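PDB 1S29: La protein from Trypanosoma brucei, which probably binds RNA, this N-terminal fragment being its La motif, a winged-helix domain that mediates RNA binding through a conserved aromatic patch. Local coordinates for residues Lys11-Phe22 with Val66-Leu76; Tyr21-Arg29 with Met84-Pro92. One frame throughout, in Å; residues are numbered along the deposited sequence.

Contact 1. Residues Lys11-Phe22 with Val66-Leu76; sequences KQKLQKQVEFYF and VVEAIRPSEKL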
loop_
_atom_site.group_PDB
_atom_site.type_symbol
_atom_site.label_atom_id
_atom_site.label_comp_id
_atom_site.label_asym_id
_atom_site.label_seq_id
_atom_site.Cartn_x
_atom_site.Cartn_y
_atom_site.Cartn_z
ATOM N N LYS A 11 3.806 8.662 8.892
ATOM C CA LYS A 11 3.617 7.240 8.603
ATOM C C LYS A 11 2.118 6.963 8.588
ATOM O O LYS A 11 1.617 6.212 7.747
ATOM C CB LYS A 11 4.263 6.362 9.678
ATOM C CG LYS A 11 5.762 6.179 9.548
ATOM C CD LYS A 11 6.299 5.380 10.728
ATOM C CE LYS A 11 7.800 5.222 10.644
ATOM N NZ LYS A 11 8.355 4.661 11.901
ATOM N N GLN A 12 1.404 7.569 9.531
ATOM C CA GLN A 12 -0.038 7.376 9.620
ATOM C C GLN A 12 -0.722 7.987 8.408
ATOM O O GLN A 12 -1.722 7.463 7.917
ATOM C CB GLN A 12 -0.580 7.997 10.907
ATOM C CG GLN A 12 -0.087 7.305 12.164
ATOM C CD GLN A 12 -0.633 7.935 13.427
ATOM O OE1 GLN A 12 -1.846 8.029 13.609
ATOM N NE2 GLN A 12 0.263 8.369 14.310
ATOM N N LYS A 13 -0.174 9.095 7.920
ATOM C CA LYS A 13 -0.735 9.754 6.748
ATOM C C LYS A 13 -0.570 8.864 5.522
ATOM O O LYS A 13 -1.486 8.739 4.710
ATOM C CB LYS A 13 -0.042 11.095 6.505
ATOM C CG LYS A 13 -0.418 12.170 7.504
ATOM C CD LYS A 13 0.213 13.500 7.117
ATOM C CE LYS A 13 -0.205 14.614 8.067
ATOM N NZ LYS A 13 0.273 14.391 9.465
ATOM N N LEU A 14 0.605 8.251 5.391
ATOM C CA LEU A 14 0.881 7.369 4.263
ATOM C C LEU A 14 0.039 6.097 4.369
ATOM O O LEU A 14 -0.434 5.569 3.365
ATOM C CB LEU A 14 2.368 7.009 4.224
ATOM C CG LEU A 14 2.794 6.007 3.146
ATOM C CD1 LEU A 14 2.291 6.464 1.777
ATOM C CD2 LEU A 14 4.305 5.880 3.148
ATOM N N GLN A 15 -0.142 5.619 5.595
ATOM C CA GLN A 15 -0.952 4.434 5.848
ATOM C C GLN A 15 -2.335 4.647 5.233
ATOM O O GLN A 15 -2.843 3.795 4.512
ATOM C CB GLN A 15 -1.094 4.205 7.362
ATOM C CG GLN A 15 -1.840 2.927 7.756
ATOM C CD GLN A 15 -2.346 2.967 9.190
ATOM O OE1 GLN A 15 -1.601 3.300 10.119
ATOM N NE2 GLN A 15 -3.621 2.623 9.379
ATOM N N LYS A 16 -2.938 5.798 5.517
ATOM C CA LYS A 16 -4.265 6.098 4.997
ATOM C C LYS A 16 -4.297 6.251 3.480
ATOM O O LYS A 16 -5.313 5.965 2.857
ATOM C CB LYS A 16 -4.811 7.349 5.675
ATOM C CG LYS A 16 -5.040 7.153 7.166
ATOM C CD LYS A 16 -5.339 8.464 7.856
ATOM C CE LYS A 16 -5.493 8.272 9.353
ATOM N NZ LYS A 16 -5.821 9.551 10.034
ATOM N N GLN A 17 -3.188 6.687 2.890
ATOM C CA GLN A 17 -3.130 6.834 1.436
ATOM C C GLN A 17 -3.105 5.448 0.790
ATOM O O GLN A 17 -3.709 5.244 -0.260
ATOM C CB GLN A 17 -1.894 7.639 1.021
ATOM C CG GLN A 17 -1.897 9.080 1.525
ATOM C CD GLN A 17 -2.877 9.971 0.772
ATOM O OE1 GLN A 17 -4.054 9.643 0.623
ATOM N NE2 GLN A 17 -2.388 11.113 0.298
ATOM N N VAL A 18 -2.397 4.503 1.407
ATOM C CA VAL A 18 -2.351 3.143 0.873
ATOM C C VAL A 18 -3.735 2.524 1.062
ATOM O O VAL A 18 -4.251 1.857 0.168
ATOM C CB VAL A 18 -1.279 2.268 1.589
ATOM C CG1 VAL A 18 -1.342 0.830 1.065
ATOM C CG2 VAL A 18 0.111 2.840 1.346
ATOM N N GLU A 19 -4.348 2.758 2.221
ATOM C CA GLU A 19 -5.681 2.226 2.468
ATOM C C GLU A 19 -6.656 2.842 1.458
ATOM O O GLU A 19 -7.629 2.208 1.058
ATOM C CB GLU A 19 -6.123 2.535 3.904
ATOM C CG GLU A 19 -5.217 1.899 4.936
ATOM C CD GLU A 19 -5.605 2.225 6.365
ATOM O OE1 GLU A 19 -6.208 3.293 6.602
ATOM O OE2 GLU A 19 -5.292 1.412 7.258
ATOM N N PHE A 20 -6.382 4.075 1.044
ATOM C CA PHE A 20 -7.235 4.765 0.072
ATOM C C PHE A 20 -7.276 4.011 -1.248
ATOM O O PHE A 20 -8.345 3.750 -1.800
ATOM C CB PHE A 20 -6.701 6.180 -0.179
ATOM C CG PHE A 20 -7.428 6.936 -1.266
ATOM C CD1 PHE A 20 -8.629 7.589 -1.004
ATOM C CD2 PHE A 20 -6.885 7.026 -2.546
ATOM C CE1 PHE A 20 -9.278 8.326 -2.000
ATOM C CE2 PHE A 20 -7.524 7.760 -3.551
ATOM C CZ PHE A 20 -8.727 8.412 -3.273
ATOM N N TYR A 21 -6.107 3.660 -1.766
ATOM C CA TYR A 21 -6.054 2.950 -3.032
ATOM C C TYR A 21 -6.729 1.587 -2.971
ATOM O O TYR A 21 -7.288 1.123 -3.965
ATOM C CB TYR A 21 -4.599 2.801 -3.490
ATOM C CG TYR A 21 -3.993 4.095 -3.996
ATOM C CD1 TYR A 21 -2.920 4.692 -3.341
ATOM C CD2 TYR A 21 -4.498 4.722 -5.133
ATOM C CE1 TYR A 21 -2.363 5.886 -3.809
ATOM C CE2 TYR A 21 -3.949 5.917 -5.606
ATOM C CZ TYR A 21 -2.883 6.490 -4.941
ATOM O OH TYR A 21 -2.330 7.660 -5.417
ATOM N N PHE A 22 -6.691 0.954 -1.803
ATOM C CA PHE A 22 -7.301 -0.362 -1.625
ATOM C C PHE A 22 -8.717 -0.337 -1.051
ATOM O O PHE A 22 -9.286 -1.384 -0.777
ATOM C CB PHE A 22 -6.418 -1.229 -0.726
ATOM C CG PHE A 22 -5.190 -1.768 -1.411
ATOM C CD1 PHE A 22 -5.280 -2.854 -2.278
ATOM C CD2 PHE A 22 -3.946 -1.196 -1.188
ATOM C CE1 PHE A 22 -4.147 -3.360 -2.908
ATOM C CE2 PHE A 22 -2.806 -1.695 -1.814
ATOM C CZ PHE A 22 -2.904 -2.777 -2.673
ATOM N N VAL A 66 7.513 2.318 3.387
ATOM C CA VAL A 66 6.129 1.954 3.128
ATOM C C VAL A 66 5.735 0.795 4.041
ATOM O O VAL A 66 4.610 0.735 4.513
ATOM C CB VAL A 66 5.916 1.556 1.648
ATOM C CG1 VAL A 66 4.466 1.160 1.414
ATOM C CG2 VAL A 66 6.280 2.723 0.748
ATOM N N VAL A 67 6.671 -0.113 4.308
ATOM C CA VAL A 67 6.383 -1.245 5.186
ATOM C C VAL A 67 6.031 -0.745 6.590
ATOM O O VAL A 67 5.050 -1.192 7.196
ATOM C CB VAL A 67 7.597 -2.211 5.290
ATOM C CG1 VAL A 67 7.343 -3.261 6.356
ATOM C CG2 VAL A 67 7.841 -2.885 3.960
ATOM N N GLU A 68 6.823 0.194 7.103
ATOM C CA GLU A 68 6.584 0.739 8.437
ATOM C C GLU A 68 5.268 1.506 8.502
ATOM O O GLU A 68 4.539 1.443 9.497
ATOM C CB GLU A 68 7.738 1.658 8.840
ATOM C CG GLU A 68 9.079 0.963 8.827
ATOM C CD GLU A 68 9.069 -0.314 9.645
ATOM O OE1 GLU A 68 9.468 -1.365 9.099
ATOM O OE2 GLU A 68 8.664 -0.265 10.828
ATOM N N ALA A 69 4.966 2.232 7.436
ATOM C CA ALA A 69 3.737 3.003 7.380
ATOM C C ALA A 69 2.503 2.107 7.340
ATOM O O ALA A 69 1.480 2.414 7.949
ATOM C CB ALA A 69 3.754 3.909 6.150
ATOM N N ILE A 70 2.608 0.996 6.620
ATOM C CA ILE A 70 1.493 0.075 6.461
ATOM C C ILE A 70 1.211 -0.870 7.621
ATOM O O ILE A 70 0.055 -1.122 7.937
ATOM C CB ILE A 70 1.708 -0.870 5.264
ATOM C CG1 ILE A 70 1.845 -0.067 3.969
ATOM C CG2 ILE A 70 0.565 -1.869 5.163
ATOM C CD1 ILE A 70 2.294 -0.892 2.784
ATOM N N ARG A 71 2.259 -1.378 8.260
ATOM C CA ARG A 71 2.092 -2.355 9.334
ATOM C C ARG A 71 0.921 -2.186 10.309
ATOM O O ARG A 71 0.175 -3.132 10.545
ATOM C CB ARG A 71 3.393 -2.515 10.137
ATOM C CG ARG A 71 3.328 -3.716 11.086
ATOM C CD ARG A 71 4.594 -3.928 11.906
ATOM N NE ARG A 71 5.765 -4.248 11.093
ATOM C CZ ARG A 71 6.669 -3.354 10.706
ATOM N NH1 ARG A 71 6.538 -2.082 11.060
ATOM N NH2 ARG A 71 7.712 -3.731 9.976
ATOM N N PRO A 72 0.742 -0.989 10.890
ATOM C CA PRO A 72 -0.354 -0.751 11.842
ATOM C C PRO A 72 -1.774 -0.949 11.317
ATOM O O PRO A 72 -2.713 -1.103 12.098
ATOM C CB PRO A 72 -0.131 0.700 12.268
ATOM C CG PRO A 72 1.341 0.888 12.090
ATOM C CD PRO A 72 1.593 0.206 10.778
ATOM N N SER A 73 -1.932 -0.935 9.998
ATOM C CA SER A 73 -3.248 -1.062 9.389
ATOM C C SER A 73 -4.002 -2.342 9.721
ATOM O O SER A 73 -3.412 -3.414 9.846
ATOM C CB SER A 73 -3.135 -0.934 7.871
ATOM O OG SER A 73 -4.417 -1.002 7.283
ATOM N N GLU A 74 -5.317 -2.214 9.855
ATOM C CA GLU A 74 -6.175 -3.353 10.146
ATOM C C GLU A 74 -6.940 -3.710 8.875
ATOM O O GLU A 74 -7.710 -4.670 8.848
ATOM C CB GLU A 74 -7.156 -3.001 11.270
ATOM C CG GLU A 74 -6.468 -2.473 12.525
ATOM C CD GLU A 74 -7.438 -2.080 13.626
ATOM O OE1 GLU A 74 -8.292 -1.191 13.399
ATOM O OE2 GLU A 74 -7.341 -2.657 14.731
ATOM N N LYS A 75 -6.715 -2.935 7.817
ATOM C CA LYS A 75 -7.385 -3.156 6.543
ATOM C C LYS A 75 -6.441 -3.771 5.522
ATOM O O LYS A 75 -6.874 -4.243 4.470
ATOM C CB LYS A 75 -7.914 -1.830 5.984
ATOM C CG LYS A 75 -8.891 -1.109 6.892
ATOM C CD LYS A 75 -9.339 0.204 6.275
ATOM C CE LYS A 75 -10.370 0.909 7.139
ATOM N NZ LYS A 75 -9.822 1.291 8.475
ATOM N N LEU A 76 -5.148 -3.753 5.832
ATOM C CA LEU A 76 -4.131 -4.293 4.932
ATOM C C LEU A 76 -3.297 -5.351 5.638
ATOM O O LEU A 76 -3.179 -5.338 6.863
ATOM C CB LEU A 76 -3.205 -3.170 4.460
ATOM C CG LEU A 76 -3.850 -1.970 3.759
ATOM C CD1 LEU A 76 -2.881 -0.802 3.771
ATOM C CD2 LEU A 76 -4.237 -2.337 2.327
HETATM O O HOH W 1 7.464 1.866 12.497
HETATM O O HOH W 2 1.243 4.036 10.338
HETATM O O HOH W 3 -6.539 0.530 9.769
HETATM O O HOH W 4 -8.307 -2.553 2.226
#

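Contact 2. Residues Tyr21-Arg29 with Met84-Pro92; sequences YFSDVNVQR and MVRRRDPLP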
loop_
_atom_site.group_PDB
_atom_site.type_symbol
_atom_site.label_atom_id
_atom_site.label_comp_id
_atom_site.label_asym_id
_atom_site.label_seq_id
_atom_site.Cartn_x
_atom_site.Cartn_y
_atom_site.Cartn_z
ATOM N N TYR A 21 -6.107 3.660 -1.766
ATOM C CA TYR A 21 -6.054 2.950 -3.032
ATOM C C TYR A 21 -6.729 1.587 -2.971
ATOM O O TYR A 21 -7.288 1.123 -3.965
ATOM C CB TYR A 21 -4.599 2.801 -3.490
ATOM C CG TYR A 21 -3.993 4.095 -3.996
ATOM C CD1 TYR A 21 -2.920 4.692 -3.341
ATOM C CD2 TYR A 21 -4.498 4.722 -5.133
ATOM C CE1 TYR A 21 -2.363 5.886 -3.809
ATOM C CE2 TYR A 21 -3.949 5.917 -5.606
ATOM C CZ TYR A 21 -2.883 6.490 -4.941
ATOM O OH TYR A 21 -2.330 7.660 -5.417
ATOM N N PHE A 22 -6.691 0.954 -1.803
ATOM C CA PHE A 22 -7.301 -0.362 -1.625
ATOM C C PHE A 22 -8.717 -0.337 -1.051
ATOM O O PHE A 22 -9.286 -1.384 -0.777
ATOM C CB PHE A 22 -6.418 -1.229 -0.726
ATOM C CG PHE A 22 -5.190 -1.768 -1.411
ATOM C CD1 PHE A 22 -5.280 -2.854 -2.278
ATOM C CD2 PHE A 22 -3.946 -1.196 -1.188
ATOM C CE1 PHE A 22 -4.147 -3.360 -2.908
ATOM C CE2 PHE A 22 -2.806 -1.695 -1.814
ATOM C CZ PHE A 22 -2.904 -2.777 -2.673
ATOM N N SER A 23 -9.290 0.848 -0.868
ATOM C CA SER A 23 -10.638 0.932 -0.306
ATOM C C SER A 23 -11.660 0.300 -1.239
ATOM O O SER A 23 -11.439 0.222 -2.445
ATOM C CB SER A 23 -11.027 2.391 -0.048
ATOM O OG SER A 23 -11.396 3.051 -1.246
ATOM N N ASP A 24 -12.775 -0.151 -0.674
ATOM C CA ASP A 24 -13.832 -0.771 -1.467
ATOM C C ASP A 24 -14.272 0.119 -2.624
ATOM O O ASP A 24 -14.428 -0.341 -3.752
ATOM C CB ASP A 24 -15.059 -1.071 -0.597
ATOM C CG ASP A 24 -14.860 -2.267 0.310
ATOM O OD1 ASP A 24 -13.756 -2.847 0.305
ATOM O OD2 ASP A 24 -15.818 -2.623 1.030
ATOM N N VAL A 25 -14.466 1.401 -2.338
ATOM C CA VAL A 25 -14.928 2.332 -3.357
ATOM C C VAL A 25 -13.949 2.520 -4.499
ATOM O O VAL A 25 -14.326 2.445 -5.669
ATOM C CB VAL A 25 -15.236 3.719 -2.751
ATOM C CG1 VAL A 25 -15.569 4.707 -3.857
ATOM C CG2 VAL A 25 -16.410 3.618 -1.796
ATOM N N ASN A 26 -12.689 2.752 -4.157
ATOM C CA ASN A 26 -11.660 3.001 -5.152
ATOM C C ASN A 26 -11.170 1.793 -5.928
ATOM O O ASN A 26 -11.044 1.849 -7.152
ATOM C CB ASN A 26 -10.463 3.688 -4.492
ATOM C CG ASN A 26 -10.821 5.041 -3.903
ATOM O OD1 ASN A 26 -11.384 5.892 -4.584
ATOM N ND2 ASN A 26 -10.489 5.245 -2.635
ATOM N N VAL A 27 -10.889 0.707 -5.221
ATOM C CA VAL A 27 -10.378 -0.492 -5.869
ATOM C C VAL A 27 -11.295 -0.985 -6.976
ATOM O O VAL A 27 -10.827 -1.458 -8.006
ATOM C CB VAL A 27 -10.167 -1.645 -4.859
ATOM C CG1 VAL A 27 -11.489 -2.071 -4.256
ATOM C CG2 VAL A 27 -9.494 -2.812 -5.553
ATOM N N GLN A 28 -12.600 -0.871 -6.762
ATOM C CA GLN A 28 -13.553 -1.331 -7.757
ATOM C C GLN A 28 -13.556 -0.488 -9.036
ATOM O O GLN A 28 -14.145 -0.874 -10.044
ATOM C CB GLN A 28 -14.947 -1.420 -7.127
ATOM C CG GLN A 28 -15.016 -2.529 -6.065
ATOM C CD GLN A 28 -16.351 -2.617 -5.357
ATOM O OE1 GLN A 28 -16.670 -1.793 -4.496
ATOM N NE2 GLN A 28 -17.141 -3.625 -5.714
ATOM N N ARG A 29 -12.866 0.646 -9.016
ATOM C CA ARG A 29 -12.807 1.498 -10.204
ATOM C C ARG A 29 -11.432 1.470 -10.831
ATOM O O ARG A 29 -11.227 2.013 -11.914
ATOM C CB ARG A 29 -13.093 2.950 -9.843
ATOM C CG ARG A 29 -14.291 3.141 -8.980
ATOM C CD ARG A 29 -14.525 4.601 -8.716
ATOM N NE ARG A 29 -15.708 4.762 -7.885
ATOM C CZ ARG A 29 -16.359 5.905 -7.716
ATOM N NH1 ARG A 29 -15.941 7.007 -8.327
ATOM N NH2 ARG A 29 -17.434 5.938 -6.938
HETATM N N MSE A 84 5.187 -7.250 -0.315
HETATM C CA MSE A 84 3.855 -7.082 -0.900
HETATM C C MSE A 84 2.789 -6.791 0.150
HETATM O O MSE A 84 2.999 -6.972 1.346
HETATM C CB MSE A 84 3.458 -8.343 -1.679
HETATM C CG MSE A 84 4.527 -8.862 -2.627
HETATM SE SE MSE A 84 3.933 -10.369 -3.708
HETATM C CE MSE A 84 3.132 -9.351 -5.156
ATOM N N VAL A 85 1.626 -6.338 -0.307
ATOM C CA VAL A 85 0.527 -6.055 0.601
ATOM C C VAL A 85 -0.783 -6.430 -0.081
ATOM O O VAL A 85 -0.894 -6.360 -1.303
ATOM C CB VAL A 85 0.494 -4.554 1.000
ATOM C CG1 VAL A 85 0.230 -3.686 -0.226
ATOM C CG2 VAL A 85 -0.568 -4.327 2.078
ATOM N N ARG A 86 -1.760 -6.851 0.715
ATOM C CA ARG A 86 -3.065 -7.236 0.193
ATOM C C ARG A 86 -4.170 -6.687 1.084
ATOM O O ARG A 86 -3.919 -6.273 2.219
ATOM C CB ARG A 86 -3.193 -8.760 0.131
ATOM C CG ARG A 86 -3.169 -9.448 1.498
ATOM C CD ARG A 86 -3.352 -10.944 1.330
ATOM N NE ARG A 86 -3.219 -11.677 2.589
ATOM C CZ ARG A 86 -4.121 -11.677 3.566
ATOM N NH1 ARG A 86 -5.241 -10.979 3.450
ATOM N NH2 ARG A 86 -3.910 -12.395 4.662
ATOM N N ARG A 87 -5.389 -6.663 0.557
ATOM C CA ARG A 87 -6.527 -6.212 1.335
ATOM C C ARG A 87 -6.820 -7.296 2.355
ATOM O O ARG A 87 -6.595 -8.487 2.096
ATOM C CB ARG A 87 -7.772 -6.052 0.462
ATOM C CG ARG A 87 -7.836 -4.807 -0.380
ATOM C CD ARG A 87 -8.945 -4.963 -1.411
ATOM N NE ARG A 87 -10.190 -5.448 -0.821
ATOM C CZ ARG A 87 -11.221 -4.675 -0.485
ATOM N NH1 ARG A 87 -11.173 -3.362 -0.680
ATOM N NH2 ARG A 87 -12.313 -5.220 0.039
ATOM N N ARG A 88 -7.328 -6.882 3.506
ATOM C CA ARG A 88 -7.698 -7.816 4.555
ATOM C C ARG A 88 -8.989 -8.486 4.089
ATOM O O ARG A 88 -9.179 -9.695 4.254
ATOM C CB ARG A 88 -7.959 -7.051 5.853
ATOM C CG ARG A 88 -8.318 -7.917 7.053
ATOM C CD ARG A 88 -7.081 -8.541 7.680
ATOM N NE ARG A 88 -7.402 -9.285 8.894
ATOM C CZ ARG A 88 -7.751 -10.569 8.919
ATOM N NH1 ARG A 88 -7.822 -11.261 7.790
ATOM N NH2 ARG A 88 -8.033 -11.160 10.075
ATOM N N ASP A 89 -9.858 -7.684 3.477
ATOM C CA ASP A 89 -11.163 -8.145 3.000
ATOM C C ASP A 89 -11.229 -8.457 1.509
ATOM O O ASP A 89 -10.536 -7.846 0.700
ATOM C CB ASP A 89 -12.232 -7.102 3.331
ATOM C CG ASP A 89 -12.194 -6.671 4.782
ATOM O OD1 ASP A 89 -12.141 -7.555 5.659
ATOM O OD2 ASP A 89 -12.222 -5.447 5.045
ATOM N N PRO A 90 -12.093 -9.409 1.126
ATOM C CA PRO A 90 -12.277 -9.826 -0.268
ATOM C C PRO A 90 -12.883 -8.706 -1.106
ATOM O O PRO A 90 -13.523 -7.801 -0.569
ATOM C CB PRO A 90 -13.232 -11.014 -0.153
ATOM C CG PRO A 90 -13.019 -11.511 1.253
ATOM C CD PRO A 90 -12.913 -10.235 2.027
ATOM N N LEU A 91 -12.678 -8.758 -2.418
ATOM C CA LEU A 91 -13.256 -7.740 -3.284
ATOM C C LEU A 91 -14.757 -7.755 -3.026
ATOM O O LEU A 91 -15.344 -8.817 -2.813
ATOM C CB LEU A 91 -12.989 -8.056 -4.757
ATOM C CG LEU A 91 -11.559 -7.928 -5.284
ATOM C CD1 LEU A 91 -11.553 -8.245 -6.774
ATOM C CD2 LEU A 91 -11.035 -6.516 -5.042
ATOM N N PRO A 92 -15.396 -6.576 -3.026
ATOM C CA PRO A 92 -16.841 -6.489 -2.789
ATOM C C PRO A 92 -17.680 -7.351 -3.736
ATOM O O PRO A 92 -17.103 -7.974 -4.661
ATOM C CB PRO A 92 -17.121 -4.998 -2.954
ATOM C CG PRO A 92 -15.856 -4.375 -2.432
ATOM C CD PRO A 92 -14.794 -5.232 -3.091
ATOM O OXT PRO A 92 -18.914 -7.392 -3.535
HETATM O O HOH W 5 -12.215 -3.075 3.120
#

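Contact 1. Residues Lys11-Phe22 with Val66-Leu76
The carboxylate of E19 and the hydroxyl of S73 meet across this contact in a 2.6 Å hydrogen bond, S73 OG giving its proton to the anti lone pair of E19 OE2. The same oxygen takes Q15 NE2 from above the carboxylate plane, and the two donors together restrain the carboxylate's rotation. S73 OG in turn accepts from K75 N, an ST turn that braces the hydroxyl. Q15, with CG anti to its backbone N (chi1 -176°), runs across P72 and lays CB 3.2 Å from A69 O; a water joins Q15 OE1 to A69 O. Nearer K11, A69 points its CB at the other helix and reaches L14 CD2 at 3.6 Å. K11 runs alongside E68, and a water bridges K11 NZ and E68 OE2. The two branches of L76 divide the far end: CD1 sits 3.5 Å from V18 CG1, while CD2 lies 3.7 Å from F22 CD2, approaching that ring obliquely. L50 and V85 extend this apolar group. Helix segments 11-21 and 66-70 cross at -85°, axes 8.2 Å apart; helix 8-21 thus packs on the end of helix 63-70 and the I70-S73 turn leading to wing strand 76-78, as in a winged-helix domain.

Contact 2. Residues Tyr21-Arg29 with Met84-Pro92
This is a polar contact centred on one buried arginine, R87, which ties the end of strand 84-87 and the C-terminal tail to the turn between helix 8-21 and helix 24-27. R87 NH1 and NH2 both grip a single oxygen, D24 OD1, each at 2.8 Å, in an end-on salt bridge. OD1 lies in the guanidinium plane, and the carboxylate plane is turned 30° from it. NH1 also donates to F22 O at 2.7 Å, nearly along the C=O axis though with a bent N-H...O angle of 137°. The bend of the arginine at chi3 (48°) folds the guanidinium back to its own tail, where NE donates to D89 O and NH2 to P90 O. Three backbone carbonyls and a carboxylate thus surround the group and hold it in place, and the charge of D24 probably helps to offset its own.

The aliphatic part of R87 runs antiparallel to the F22 side chain, its CG 3.7 Å from F22 CD1. V85 CG1 approaches the same ring obliquely, 4.0 Å from F22 CE2. On the tail side, P92 CG packs 3.6 Å from D24 CG, and the Q28 side chain crosses the proline ring. V27 sends CG2 to L91 CD2, 4.0 Å away, with M37 of helix 31-37 touching V27, R87 and L91. S23, the N-cap of helix 24-27, accepts from N26 N through its OG, the capping bond. These bonds and apolar contacts together fasten the last strand of the antiparallel wing sheet, and the tail that follows it, to the short helix after the first long helix of the La-type winged-helix domain.

How the contacts relate
Contacts 1 and 2 have centres about 12 Å apart and share Y21 and F22, where helix 8-21 gives way to helix 24-27. Their segments alternate along the chain: 11-22 and 21-29 come first, then 66-76, then 84-92. The centre of contact 1, which joins helix 8-21 to the end of helix 63-70 and the start of strand 76-78, lies about 6 Å from the centre of the chain, that of contact 2 about 10 Å. The neighbouring strands 76-78 and 84-87 of the antiparallel sheet connect them, with L76 CB 3.7 Å from V85 CG2. Thus helix 8-21 and the turn after it meet both strands, uniting helical core and wing in one compact La motif.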